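Local coordinates for protein acetoacetate decarboxylase (Sphingomonas wittichii, PDB 5UPB) that is an acetoacetate decarboxylase-like enzyme that probably works as a lyase on acetoacetate-like or related carbonyl compounds, at residues 17-22 with 63-68; 52-57 with 86-91; 98-103 with 178-183. One frame throughout, in Å; residues are numbered along the deposited sequence.

Interaction 1. Residues 17-22 with 63-68; sequences DDALYG and STSEDQ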
ATOM      1  N   ASP A  17     -23.849  -1.423   3.178  1.00 48.35           N
ATOM      2  CA  ASP A  17     -25.252  -1.387   3.598  1.00 53.34           C
ATOM      3  C   ASP A  17     -26.128  -1.383   2.349  1.00 50.71           C
ATOM      4  O   ASP A  17     -25.638  -1.238   1.228  1.00 58.08           O
ATOM      5  CB  ASP A  17     -25.533  -0.161   4.481  1.00 67.57           C
ATOM      6  CG  ASP A  17     -24.850   1.093   3.968  1.00 71.74           C
ATOM      7  OD1 ASP A  17     -24.373   1.053   2.820  1.00 74.28           O
ATOM      8  OD2 ASP A  17     -24.755   2.100   4.702  1.00 67.25           O
ATOM      9  N   ASP A  18     -27.434  -1.584   2.515  1.00 51.06           N
ATOM     10  CA  ASP A  18     -28.326  -1.543   1.357  1.00 67.71           C
ATOM     11  C   ASP A  18     -28.957  -0.166   1.159  1.00 55.57           C
ATOM     12  O   ASP A  18     -30.036  -0.046   0.563  1.00 74.86           O
ATOM     13  CB  ASP A  18     -29.400  -2.632   1.455  1.00 74.27           C
ATOM     14  CG  ASP A  18     -30.152  -2.600   2.753  1.00101.18           C
ATOM     15  OD1 ASP A  18     -29.584  -2.118   3.754  1.00113.21           O
ATOM     16  OD2 ASP A  18     -31.310  -3.071   2.767  1.00109.99           O
ATOM     17  N   ALA A  19     -28.311   0.867   1.664  1.00 61.73           N
ATOM     18  CA  ALA A  19     -28.718   2.224   1.364  1.00 53.21           C
ATOM     19  C   ALA A  19     -28.405   2.561  -0.091  1.00 55.35           C
ATOM     20  O   ALA A  19     -27.603   1.910  -0.758  1.00 46.84           O
ATOM     21  CB  ALA A  19     -28.010   3.203   2.299  1.00 52.39           C
ATOM     22  N   LEU A  20     -29.094   3.571  -0.596  1.00 53.24           N
ATOM     23  CA  LEU A  20     -28.759   4.104  -1.903  1.00 50.96           C
ATOM     24  C   LEU A  20     -27.463   4.923  -1.816  1.00 45.15           C
ATOM     25  O   LEU A  20     -27.256   5.696  -0.889  1.00 45.24           O
ATOM     26  CB  LEU A  20     -29.910   4.967  -2.420  1.00 53.38           C
ATOM     27  CG  LEU A  20     -31.204   4.204  -2.789  1.00 83.15           C
ATOM     28  CD1 LEU A  20     -32.306   5.180  -3.176  1.00107.87           C
ATOM     29  CD2 LEU A  20     -31.028   3.160  -3.895  1.00 72.51           C
ATOM     30  N   TYR A  21     -26.606   4.788  -2.801  1.00 35.71           N
ATOM     31  CA  TYR A  21     -25.389   5.595  -2.868  1.00 33.81           C
ATOM     32  C   TYR A  21     -25.390   6.542  -4.059  1.00 46.17           C
ATOM     33  O   TYR A  21     -26.078   6.317  -5.061  1.00 44.44           O
ATOM     34  CB  TYR A  21     -24.168   4.721  -2.939  1.00 40.07           C
ATOM     35  CG  TYR A  21     -23.793   4.230  -1.548  1.00 47.60           C
ATOM     36  CD1 TYR A  21     -24.512   3.231  -0.896  1.00 65.71           C
ATOM     37  CD2 TYR A  21     -22.694   4.780  -0.895  1.00 72.63           C
ATOM     38  CE1 TYR A  21     -24.141   2.814   0.386  1.00 65.84           C
ATOM     39  CE2 TYR A  21     -22.318   4.365   0.363  1.00 73.40           C
ATOM     40  CZ  TYR A  21     -23.031   3.390   0.994  1.00 66.90           C
ATOM     41  OH  TYR A  21     -22.613   3.040   2.248  1.00 75.76           O
ATOM     42  N   GLY A  22     -24.643   7.636  -3.900  1.00 31.89           N
ATOM     43  CA  GLY A  22     -24.303   8.501  -5.006  1.00 31.18           C
ATOM     44  C   GLY A  22     -22.802   8.545  -5.173  1.00 32.29           C
ATOM     45  O   GLY A  22     -22.051   8.494  -4.198  1.00 37.25           O
ATOM     46  N   SER A  63     -17.774   8.075  -3.338  1.00 26.65           N
ATOM     47  CA  SER A  63     -19.122   7.579  -3.086  1.00 26.33           C
ATOM     48  C   SER A  63     -19.602   8.000  -1.698  1.00 38.87           C
ATOM     49  O   SER A  63     -18.804   8.226  -0.777  1.00 36.08           O
ATOM     50  CB  SER A  63     -19.190   6.058  -3.226  1.00 39.65           C
ATOM     51  OG  SER A  63     -18.383   5.461  -2.230  1.00 39.85           O
ATOM     52  N   THR A  64     -20.920   8.170  -1.587  1.00 36.01           N
ATOM     53  CA  THR A  64     -21.584   8.642  -0.377  1.00 38.42           C
ATOM     54  C   THR A  64     -22.924   7.945  -0.196  1.00 44.49           C
ATOM     55  O   THR A  64     -23.754   7.927  -1.112  1.00 39.78           O
ATOM     56  CB  THR A  64     -21.816  10.143  -0.437  1.00 34.20           C
ATOM     57  OG1 THR A  64     -20.571  10.792  -0.666  1.00 35.28           O
ATOM     58  CG2 THR A  64     -22.419  10.652   0.844  1.00 39.84           C
ATOM     59  N   SER A  65     -23.171   7.481   1.026  1.00 54.38           N
ATOM     60  CA  SER A  65     -24.439   6.865   1.384  1.00 56.24           C
ATOM     61  C   SER A  65     -25.470   7.943   1.667  1.00 60.55           C
ATOM     62  O   SER A  65     -25.193   8.917   2.376  1.00 46.61           O
ATOM     63  CB  SER A  65     -24.276   5.986   2.628  1.00 69.98           C
ATOM     64  OG  SER A  65     -25.514   5.489   3.091  1.00 69.12           O
ATOM     65  N   GLU A  66     -26.672   7.756   1.106  1.00 63.78           N
ATOM     66  CA  GLU A  66     -27.735   8.744   1.245  1.00 86.87           C
ATOM     67  C   GLU A  66     -28.161   8.921   2.698  1.00 66.06           C
ATOM     68  O   GLU A  66     -28.660   9.991   3.075  1.00 60.83           O
ATOM     69  CB  GLU A  66     -28.921   8.322   0.376  1.00107.24           C
ATOM     70  CG  GLU A  66     -29.979   9.393   0.214  1.00122.04           C
ATOM     71  CD  GLU A  66     -30.476   9.529  -1.217  1.00120.28           C
ATOM     72  OE1 GLU A  66     -30.340   8.570  -2.008  1.00110.43           O
ATOM     73  OE2 GLU A  66     -30.998  10.612  -1.550  1.00120.14           O
ATOM     74  N   ASP A  67     -27.996   7.882   3.520  1.00 42.38           N
ATOM     75  CA  ASP A  67     -28.305   7.951   4.948  1.00 85.33           C
ATOM     76  C   ASP A  67     -27.058   7.924   5.840  1.00 78.11           C
ATOM     77  O   ASP A  67     -27.164   7.625   7.031  1.00 64.23           O
ATOM     78  CB  ASP A  67     -29.262   6.820   5.337  1.00129.62           C
ATOM     79  CG  ASP A  67     -28.595   5.458   5.367  1.00143.84           C
ATOM     80  OD1 ASP A  67     -27.415   5.345   4.973  1.00139.45           O
ATOM     81  OD2 ASP A  67     -29.263   4.492   5.794  1.00154.51           O
ATOM     82  N   GLN A  68     -25.881   8.211   5.294  1.00 81.69           N
ATOM     83  CA  GLN A  68     -24.714   8.582   6.094  1.00 76.81           C
ATOM     84  C   GLN A  68     -23.977   9.623   5.266  1.00 46.97           C
ATOM     85  O   GLN A  68     -22.799   9.464   4.900  1.00 37.21           O
ATOM     86  CB  GLN A  68     -23.833   7.384   6.440  1.00 86.20           C
ATOM     87  CG  GLN A  68     -24.076   6.818   7.821  1.00120.18           C
ATOM     88  CD  GLN A  68     -22.933   5.937   8.282  1.00125.97           C
ATOM     89  OE1 GLN A  68     -22.819   4.781   7.870  1.00137.79           O
ATOM     90  NE2 GLN A  68     -22.065   6.487   9.124  1.00112.33           N
TER
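The phenol ring of Y21 lies across the backbone and CB of S65, and this overlap is the heart of the contact. S65 CA stands 3.4 Å above the ring plane, offset toward the rim, and S65 CB comes over the same ring with a spacing of 3.3 Å from Y21 CZ. With Y21 CG anti to its own carbonyl carbon, beside the backbone N (chi1 -81°), the ring starts out on the side of S65. Its hydroxyl is then held at the ring edge by D17: Y21 OH donates to the syn lone pair of D17 OD1, 2.7 Å away, which should restrain both side chains. On the other strand, S65 OG is anti to the backbone N (chi1 174°) and donates to D67 OD1 at 2.7 Å, within the type I turn from S65 to Q68. A19 CB packs against both members of that bond, 3.5 Å from S65 OG. D17 OD2 and D67 OD1 approach to 4.2 Å, a like-charge pair whose mutual repulsion is probably eased by the hydroxyls of Y21 and S65, each of which donates to one of the acids. L20 and E66 run side by side and point the same way, while E66 N donates to L20 O at 2.9 Å. G22 and T64 form an antiparallel hydrogen-bonded pair with two backbone bonds. The contact thus joins the start of strand 21-34 to the end of strand 53-65; S63 packs on W109 and R113 of helix 108-116, and T64 touches N135 of the second subunit.

Interaction 2. Residues 52-57 with 86-91; sequences GLCMAY and LSIACT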
ATOM      1  N   GLY A  52     -17.849  -6.237 -30.895  1.00 50.04           N
ATOM      2  CA  GLY A  52     -16.500  -6.274 -30.375  1.00 53.59           C
ATOM      3  C   GLY A  52     -16.077  -5.006 -29.663  1.00 46.89           C
ATOM      4  O   GLY A  52     -14.954  -4.954 -29.144  1.00 39.15           O
ATOM      5  N   LEU A  53     -16.929  -3.980 -29.641  1.00 40.29           N
ATOM      6  CA  LEU A  53     -16.624  -2.777 -28.878  1.00 42.76           C
ATOM      7  C   LEU A  53     -16.374  -3.140 -27.420  1.00 37.36           C
ATOM      8  O   LEU A  53     -17.110  -3.938 -26.840  1.00 38.84           O
ATOM      9  CB  LEU A  53     -17.783  -1.790 -28.943  1.00 41.87           C
ATOM     10  CG  LEU A  53     -17.636  -0.553 -28.034  1.00 45.01           C
ATOM     11  CD1 LEU A  53     -16.439   0.341 -28.437  1.00 43.92           C
ATOM     12  CD2 LEU A  53     -18.925   0.237 -27.972  1.00 54.98           C
ATOM     13  N   CYS A  54     -15.293  -2.598 -26.869  1.00 31.38           N
ATOM     14  CA  CYS A  54     -14.896  -2.702 -25.470  1.00 33.13           C
ATOM     15  C   CYS A  54     -14.538  -1.309 -25.014  1.00 32.79           C
ATOM     16  O   CYS A  54     -14.224  -0.444 -25.844  1.00 36.61           O
ATOM     17  CB  CYS A  54     -13.664  -3.612 -25.223  1.00 31.69           C
ATOM     18  SG  CYS A  54     -13.968  -5.192 -25.763  1.00 53.10           S
ATOM     19  N   MET A  55     -14.632  -1.082 -23.704  1.00 35.76           N
ATOM     20  CA  MET A  55     -14.128   0.158 -23.125  1.00 33.22           C
ATOM     21  C   MET A  55     -13.153  -0.202 -22.015  1.00 42.03           C
ATOM     22  O   MET A  55     -13.434  -1.085 -21.187  1.00 38.53           O
ATOM     23  CB  MET A  55     -15.210   1.097 -22.560  1.00 39.55           C
ATOM     24  CG  MET A  55     -15.703   0.860 -21.235  1.00 58.61           C
ATOM     25  SD  MET A  55     -16.758   2.271 -20.846  1.00 49.00           S
ATOM     26  CE  MET A  55     -18.303   1.415 -20.637  1.00 75.91           C
ATOM     27  N   ALA A  56     -11.995   0.431 -22.038  1.00 36.15           N
ATOM     28  CA  ALA A  56     -11.073   0.423 -20.909  1.00 38.90           C
ATOM     29  C   ALA A  56     -11.196   1.757 -20.173  1.00 35.10           C
ATOM     30  O   ALA A  56     -11.300   2.803 -20.824  1.00 34.44           O
ATOM     31  CB  ALA A  56      -9.646   0.222 -21.398  1.00 32.59           C
ATOM     32  N   TYR A  57     -11.278   1.725 -18.830  1.00 29.30           N
ATOM     33  CA  TYR A  57     -11.232   2.980 -18.088  1.00 26.77           C
ATOM     34  C   TYR A  57     -10.386   2.877 -16.837  1.00 34.70           C
ATOM     35  O   TYR A  57     -10.220   1.806 -16.242  1.00 30.58           O
ATOM     36  CB  TYR A  57     -12.636   3.522 -17.703  1.00 32.91           C
ATOM     37  CG  TYR A  57     -13.405   2.750 -16.648  1.00 34.27           C
ATOM     38  CD1 TYR A  57     -13.091   2.853 -15.301  1.00 28.28           C
ATOM     39  CD2 TYR A  57     -14.461   1.943 -17.002  1.00 31.45           C
ATOM     40  CE1 TYR A  57     -13.813   2.146 -14.345  1.00 25.24           C
ATOM     41  CE2 TYR A  57     -15.183   1.247 -16.060  1.00 30.48           C
ATOM     42  CZ  TYR A  57     -14.856   1.346 -14.743  1.00 36.04           C
ATOM     43  OH  TYR A  57     -15.593   0.669 -13.810  1.00 37.72           O
ATOM     44  N   LEU A  86     -11.912  -3.299 -17.750  1.00 28.76           N
ATOM     45  CA  LEU A  86     -12.097  -3.656 -19.154  1.00 35.31           C
ATOM     46  C   LEU A  86     -13.502  -4.219 -19.294  1.00 30.44           C
ATOM     47  O   LEU A  86     -13.817  -5.256 -18.691  1.00 30.70           O
ATOM     48  CB  LEU A  86     -11.048  -4.692 -19.574  1.00 38.66           C
ATOM     49  CG  LEU A  86      -9.610  -4.206 -19.415  1.00 32.64           C
ATOM     50  CD1 LEU A  86      -8.601  -5.337 -19.530  1.00 32.37           C
ATOM     51  CD2 LEU A  86      -9.342  -3.170 -20.491  1.00 39.11           C
ATOM     52  N   SER A  87     -14.358  -3.527 -20.041  1.00 30.75           N
ATOM     53  CA  SER A  87     -15.772  -3.868 -20.143  1.00 29.55           C
ATOM     54  C   SER A  87     -16.138  -4.151 -21.591  1.00 32.96           C
ATOM     55  O   SER A  87     -15.620  -3.515 -22.507  1.00 34.04           O
ATOM     56  CB  SER A  87     -16.717  -2.740 -19.618  1.00 29.79           C
ATOM     57  OG  SER A  87     -16.438  -2.396 -18.291  1.00 51.75           O
ATOM     58  N   ILE A  88     -17.124  -5.025 -21.777  1.00 30.97           N
ATOM     59  CA  ILE A  88     -17.488  -5.576 -23.083  1.00 34.27           C
ATOM     60  C   ILE A  88     -18.883  -5.095 -23.455  1.00 38.23           C
ATOM     61  O   ILE A  88     -19.835  -5.260 -22.681  1.00 35.50           O
ATOM     62  CB  ILE A  88     -17.434  -7.111 -23.050  1.00 39.53           C
ATOM     63  CG1 ILE A  88     -16.020  -7.556 -22.666  1.00 33.58           C
ATOM     64  CG2 ILE A  88     -17.892  -7.705 -24.390  1.00 35.16           C
ATOM     65  CD1 ILE A  88     -15.894  -9.042 -22.355  1.00 38.67           C
ATOM     66  N   ALA A  89     -19.011  -4.509 -24.642  1.00 37.84           N
ATOM     67  CA  ALA A  89     -20.338  -4.137 -25.117  1.00 35.16           C
ATOM     68  C   ALA A  89     -21.102  -5.397 -25.497  1.00 35.33           C
ATOM     69  O   ALA A  89     -20.557  -6.292 -26.148  1.00 39.16           O
ATOM     70  CB  ALA A  89     -20.246  -3.180 -26.303  1.00 50.61           C
ATOM     71  N   CYS A  90     -22.359  -5.483 -25.057  1.00 36.53           N
ATOM     72  CA  CYS A  90     -23.160  -6.687 -25.238  1.00 38.74           C
ATOM     73  C   CYS A  90     -24.644  -6.322 -25.190  1.00 43.10           C
ATOM     74  O   CYS A  90     -25.026  -5.156 -25.026  1.00 39.38           O
ATOM     75  CB  CYS A  90     -22.805  -7.747 -24.196  1.00 41.19           C
ATOM     76  SG  CYS A  90     -23.008  -7.214 -22.484  1.00 38.12           S
ATOM     77  N   THR A  91     -25.481  -7.352 -25.348  1.00 48.61           N
ATOM     78  CA  THR A  91     -26.928  -7.216 -25.321  1.00 50.38           C
ATOM     79  C   THR A  91     -27.543  -8.363 -24.532  1.00 48.76           C
ATOM     80  O   THR A  91     -27.021  -9.484 -24.502  1.00 49.34           O
ATOM     81  CB  THR A  91     -27.533  -7.231 -26.730  1.00 48.19           C
ATOM     82  OG1 THR A  91     -27.014  -8.362 -27.457  1.00 49.85           O
ATOM     83  CG2 THR A  91     -27.193  -5.971 -27.442  1.00 45.38           C
TER
HETATM   84  O   HOH W   1     -18.620  -5.964 -28.079  1.00 44.49           O
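A56 and L86 meet at the apolar centre: L86 CG leaves beside its backbone N, anti to the carbonyl carbon (chi1 -60°), and from there the CD2 branch of L86 reaches to 3.5 Å from A56 CB. On the same face of the sheet C54 and I88 make a looser pair, C54 SG standing 4.4 Å from I88 CG1. M55 and S87 occupy the other face, where M55 CG passes 4.1 Å from S87 CB. Toward the start of strand 53-57, L53 lays its CB against A89 CB at 3.9 Å, and its CG and CD2 also touch that methyl. Holding these side chains in register is an antiparallel backbone pairing, with the strand segments 155° apart. M55 and S87 exchange two bonds, S87 N to M55 O and M55 N to S87 O, both 2.9 Å long, and A89 N donates to L53 O. At the polar edge, where G52 turns the chain through a corner, a single water donates to L53 O and to A89 O, each at 2.8 Å, and weakly accepts from G52 N. L53 O therefore receives both the A89 amide and the water, which bridges the two carbonyls of the L53-A89 position beside its one direct bond. Y57 sends its hydroxyl to E83. Strand 21-34 flanks 53-57, with backbone bonds from C54 to L32 and A56 to V30, while strand 95-105 borders 86-91. C54 and I88 pack against L39 of helix 36-42, and M55 packs on Y31 of strand 21-34 and Y98 of strand 95-105.

Interaction 3. Residues 98-103 with 178-183; sequences YFPAFV and PATFGH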
ATOM      1  N   TYR A  98     -23.129  -2.894 -21.064  1.00 35.64           N
ATOM      2  CA  TYR A  98     -21.750  -3.296 -20.901  1.00 31.17           C
ATOM      3  C   TYR A  98     -21.714  -4.407 -19.857  1.00 37.06           C
ATOM      4  O   TYR A  98     -22.481  -4.378 -18.893  1.00 31.89           O
ATOM      5  CB  TYR A  98     -20.845  -2.153 -20.419  1.00 27.86           C
ATOM      6  CG  TYR A  98     -20.466  -1.218 -21.511  1.00 32.84           C
ATOM      7  CD1 TYR A  98     -19.479  -1.553 -22.450  1.00 29.31           C
ATOM      8  CD2 TYR A  98     -21.126   0.017 -21.643  1.00 35.76           C
ATOM      9  CE1 TYR A  98     -19.137  -0.664 -23.478  1.00 36.70           C
ATOM     10  CE2 TYR A  98     -20.796   0.892 -22.647  1.00 34.06           C
ATOM     11  CZ  TYR A  98     -19.807   0.567 -23.569  1.00 34.47           C
ATOM     12  OH  TYR A  98     -19.508   1.484 -24.575  1.00 40.43           O
ATOM     13  N   PHE A  99     -20.821  -5.381 -20.056  1.00 29.87           N
ATOM     14  CA  PHE A  99     -20.480  -6.347 -19.018  1.00 29.50           C
ATOM     15  C   PHE A  99     -19.063  -6.036 -18.578  1.00 29.21           C
ATOM     16  O   PHE A  99     -18.136  -6.107 -19.403  1.00 32.46           O
ATOM     17  CB  PHE A  99     -20.570  -7.793 -19.507  1.00 30.08           C
ATOM     18  CG  PHE A  99     -20.163  -8.797 -18.464  1.00 31.41           C
ATOM     19  CD1 PHE A  99     -20.958  -9.025 -17.353  1.00 32.68           C
ATOM     20  CD2 PHE A  99     -18.969  -9.496 -18.591  1.00 30.66           C
ATOM     21  CE1 PHE A  99     -20.576  -9.926 -16.390  1.00 41.64           C
ATOM     22  CE2 PHE A  99     -18.576 -10.410 -17.636  1.00 33.26           C
ATOM     23  CZ  PHE A  99     -19.377 -10.636 -16.537  1.00 33.34           C
ATOM     24  N   PRO A 100     -18.856  -5.571 -17.358  1.00 30.40           N
ATOM     25  CA  PRO A 100     -17.483  -5.229 -16.918  1.00 27.90           C
ATOM     26  C   PRO A 100     -16.714  -6.474 -16.458  1.00 29.23           C
ATOM     27  O   PRO A 100     -16.580  -6.771 -15.276  1.00 34.60           O
ATOM     28  CB  PRO A 100     -17.738  -4.223 -15.792  1.00 33.94           C
ATOM     29  CG  PRO A 100     -19.035  -4.698 -15.193  1.00 35.52           C
ATOM     30  CD  PRO A 100     -19.851  -5.324 -16.303  1.00 42.54           C
ATOM     31  N   ALA A 101     -16.145  -7.179 -17.440  1.00 34.01           N
ATOM     32  CA  ALA A 101     -15.543  -8.502 -17.208  1.00 34.40           C
ATOM     33  C   ALA A 101     -14.421  -8.453 -16.186  1.00 34.01           C
ATOM     34  O   ALA A 101     -14.363  -9.293 -15.287  1.00 30.96           O
ATOM     35  CB  ALA A 101     -15.002  -9.059 -18.522  1.00 38.90           C
ATOM     36  N   PHE A 102     -13.463  -7.545 -16.368  1.00 29.01           N
ATOM     37  CA  PHE A 102     -12.311  -7.434 -15.481  1.00 32.45           C
ATOM     38  C   PHE A 102     -12.312  -6.041 -14.859  1.00 31.74           C
ATOM     39  O   PHE A 102     -12.157  -5.049 -15.579  1.00 28.85           O
ATOM     40  CB  PHE A 102     -10.987  -7.638 -16.224  1.00 29.96           C
ATOM     41  CG  PHE A 102     -10.872  -8.935 -16.985  1.00 32.69           C
ATOM     42  CD1 PHE A 102     -11.668 -10.010 -16.703  1.00 39.65           C
ATOM     43  CD2 PHE A 102      -9.941  -9.045 -17.991  1.00 33.25           C
ATOM     44  CE1 PHE A 102     -11.538 -11.185 -17.416  1.00 36.80           C
ATOM     45  CE2 PHE A 102      -9.817 -10.200 -18.708  1.00 31.32           C
ATOM     46  CZ  PHE A 102     -10.620 -11.271 -18.410  1.00 31.12           C
ATOM     47  N   VAL A 103     -12.374  -5.982 -13.534  1.00 25.11           N
ATOM     48  CA  VAL A 103     -12.349  -4.740 -12.770  1.00 25.46           C
ATOM     49  C   VAL A 103     -11.367  -4.897 -11.619  1.00 27.75           C
ATOM     50  O   VAL A 103     -11.366  -5.928 -10.934  1.00 27.74           O
ATOM     51  CB  VAL A 103     -13.744  -4.400 -12.220  1.00 29.15           C
ATOM     52  CG1 VAL A 103     -13.739  -3.040 -11.484  1.00 31.51           C
ATOM     53  CG2 VAL A 103     -14.759  -4.405 -13.351  1.00 32.71           C
ATOM     54  N   PRO A 178     -27.234   1.850 -21.975  1.00 45.86           N
ATOM     55  CA  PRO A 178     -27.889   2.175 -20.691  1.00 44.57           C
ATOM     56  C   PRO A 178     -27.651   1.130 -19.606  1.00 39.89           C
ATOM     57  O   PRO A 178     -27.475   1.482 -18.434  1.00 45.38           O
ATOM     58  CB  PRO A 178     -29.377   2.229 -21.052  1.00 54.08           C
ATOM     59  CG  PRO A 178     -29.511   1.537 -22.365  1.00 56.12           C
ATOM     60  CD  PRO A 178     -28.187   1.611 -23.068  1.00 49.26           C
ATOM     61  N   ALA A 179     -27.588  -0.142 -19.966  1.00 39.10           N
ATOM     62  CA  ALA A 179     -27.535  -1.181 -18.948  1.00 38.50           C
ATOM     63  C   ALA A 179     -26.099  -1.551 -18.642  1.00 35.46           C
ATOM     64  O   ALA A 179     -25.243  -1.575 -19.525  1.00 34.83           O
ATOM     65  CB  ALA A 179     -28.289  -2.428 -19.387  1.00 43.67           C
ATOM     66  N   THR A 180     -25.852  -1.884 -17.383  1.00 32.30           N
ATOM     67  CA  THR A 180     -24.660  -2.614 -16.985  1.00 35.70           C
ATOM     68  C   THR A 180     -25.125  -3.974 -16.508  1.00 38.45           C
ATOM     69  O   THR A 180     -25.925  -4.074 -15.572  1.00 36.96           O
ATOM     70  CB  THR A 180     -23.855  -1.871 -15.919  1.00 39.21           C
ATOM     71  OG1 THR A 180     -23.472  -0.599 -16.415  1.00 39.67           O
ATOM     72  CG2 THR A 180     -22.604  -2.640 -15.535  1.00 43.27           C
ATOM     73  N   PHE A 181     -24.670  -5.011 -17.187  1.00 32.81           N
ATOM     74  CA  PHE A 181     -25.069  -6.365 -16.851  1.00 34.64           C
ATOM     75  C   PHE A 181     -24.012  -6.953 -15.928  1.00 33.09           C
ATOM     76  O   PHE A 181     -22.810  -6.696 -16.080  1.00 35.07           O
ATOM     77  CB  PHE A 181     -25.240  -7.207 -18.120  1.00 34.16           C
ATOM     78  CG  PHE A 181     -26.266  -6.676 -19.072  1.00 39.22           C
ATOM     79  CD1 PHE A 181     -27.583  -6.585 -18.689  1.00 40.02           C
ATOM     80  CD2 PHE A 181     -25.905  -6.254 -20.339  1.00 45.01           C
ATOM     81  CE1 PHE A 181     -28.533  -6.118 -19.541  1.00 40.31           C
ATOM     82  CE2 PHE A 181     -26.861  -5.779 -21.214  1.00 42.16           C
ATOM     83  CZ  PHE A 181     -28.177  -5.703 -20.814  1.00 42.82           C
ATOM     84  N   GLY A 182     -24.474  -7.700 -14.928  1.00 31.73           N
ATOM     85  CA  GLY A 182     -23.581  -8.296 -13.959  1.00 29.07           C
ATOM     86  C   GLY A 182     -23.869  -9.774 -13.821  1.00 31.95           C
ATOM     87  O   GLY A 182     -24.934 -10.266 -14.215  1.00 30.91           O
ATOM     88  N   HIS A 183     -22.887 -10.485 -13.263  1.00 32.95           N
ATOM     89  CA  HIS A 183     -23.022 -11.909 -12.958  1.00 32.57           C
ATOM     90  C   HIS A 183     -22.857 -12.008 -11.453  1.00 34.76           C
ATOM     91  O   HIS A 183     -21.734 -11.988 -10.942  1.00 31.55           O
ATOM     92  CB  HIS A 183     -21.978 -12.758 -13.685  1.00 30.43           C
ATOM     93  CG  HIS A 183     -22.076 -14.213 -13.369  1.00 34.16           C
ATOM     94  ND1 HIS A 183     -21.077 -15.118 -13.675  1.00 34.60           N
ATOM     95  CD2 HIS A 183     -23.051 -14.922 -12.753  1.00 33.10           C
ATOM     96  CE1 HIS A 183     -21.457 -16.326 -13.303  1.00 32.21           C
ATOM     97  NE2 HIS A 183     -22.640 -16.233 -12.722  1.00 34.39           N
TER
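F99 turns the edge of its ring to the backbone of G182 and H183, in the tightly packed part of the contact. F99 CG is anti to the backbone N (chi1 178°); F99 CD1 comes 3.2 Å from F181 O, and H183 N lies near the ring plane at the edge, 3.9 Å from F99 CE1. P100 closes on the same carbonyl, with P100 CD 3.3 Å from F181 O. That oxygen is buried and has no hydrogen-bonding partner, and F99 CD1 and P100 CD are the close neighbours it has across the contact. An alanine in place of F99 would probably open a gap beside F181 O and leave H183 CB without the ring rim that it meets. P100 CD also touches T180 CG2 at 3.9 Å. The pairing at Y98 belongs to this tight side: F181 N donates to Y98 O at 2.8 Å, and Y98 N bonds to A179 O, whose position is less sure. T180 pairs with Y98, their side chains on one face of the sheet, and the Y98 hydroxyl turns to R175 O.

The partly exposed T180 marks the more open side. The strand segments diverge by 42°, and P100 is the centre of an inverse gamma turn. After P100 the chain parts from 178-183, and A101 and F102 form a classic beta bulge opposite L86 on the neighbouring strand. Two bonds straddling Y98 mark a parallel beta bridge, here joining strands 95-105 and 179-186 within the acetoacetate decarboxylase fold.

From the N terminus, residues 17-22 lead into strand 21-34, and interaction 1 closes the loop back to 63-68 at the end of strand 53-65. Interaction 2 opens inside that loop, at 52-57, and closes outside it, at 86-91, so the two cross along the chain; both use strand 53-65, with centres about 27 Å apart. Interaction 3 follows in series, spanning the long excursion from 98-103 to 178-183. It touches interaction 2 directly, since strands 80-92 and 95-105 are neighbours: I88 N lies 2.8 Å from F99 O. Together the contacts link strands 21-34, 53-65, 80-92, 95-105 and 179-186 in succession.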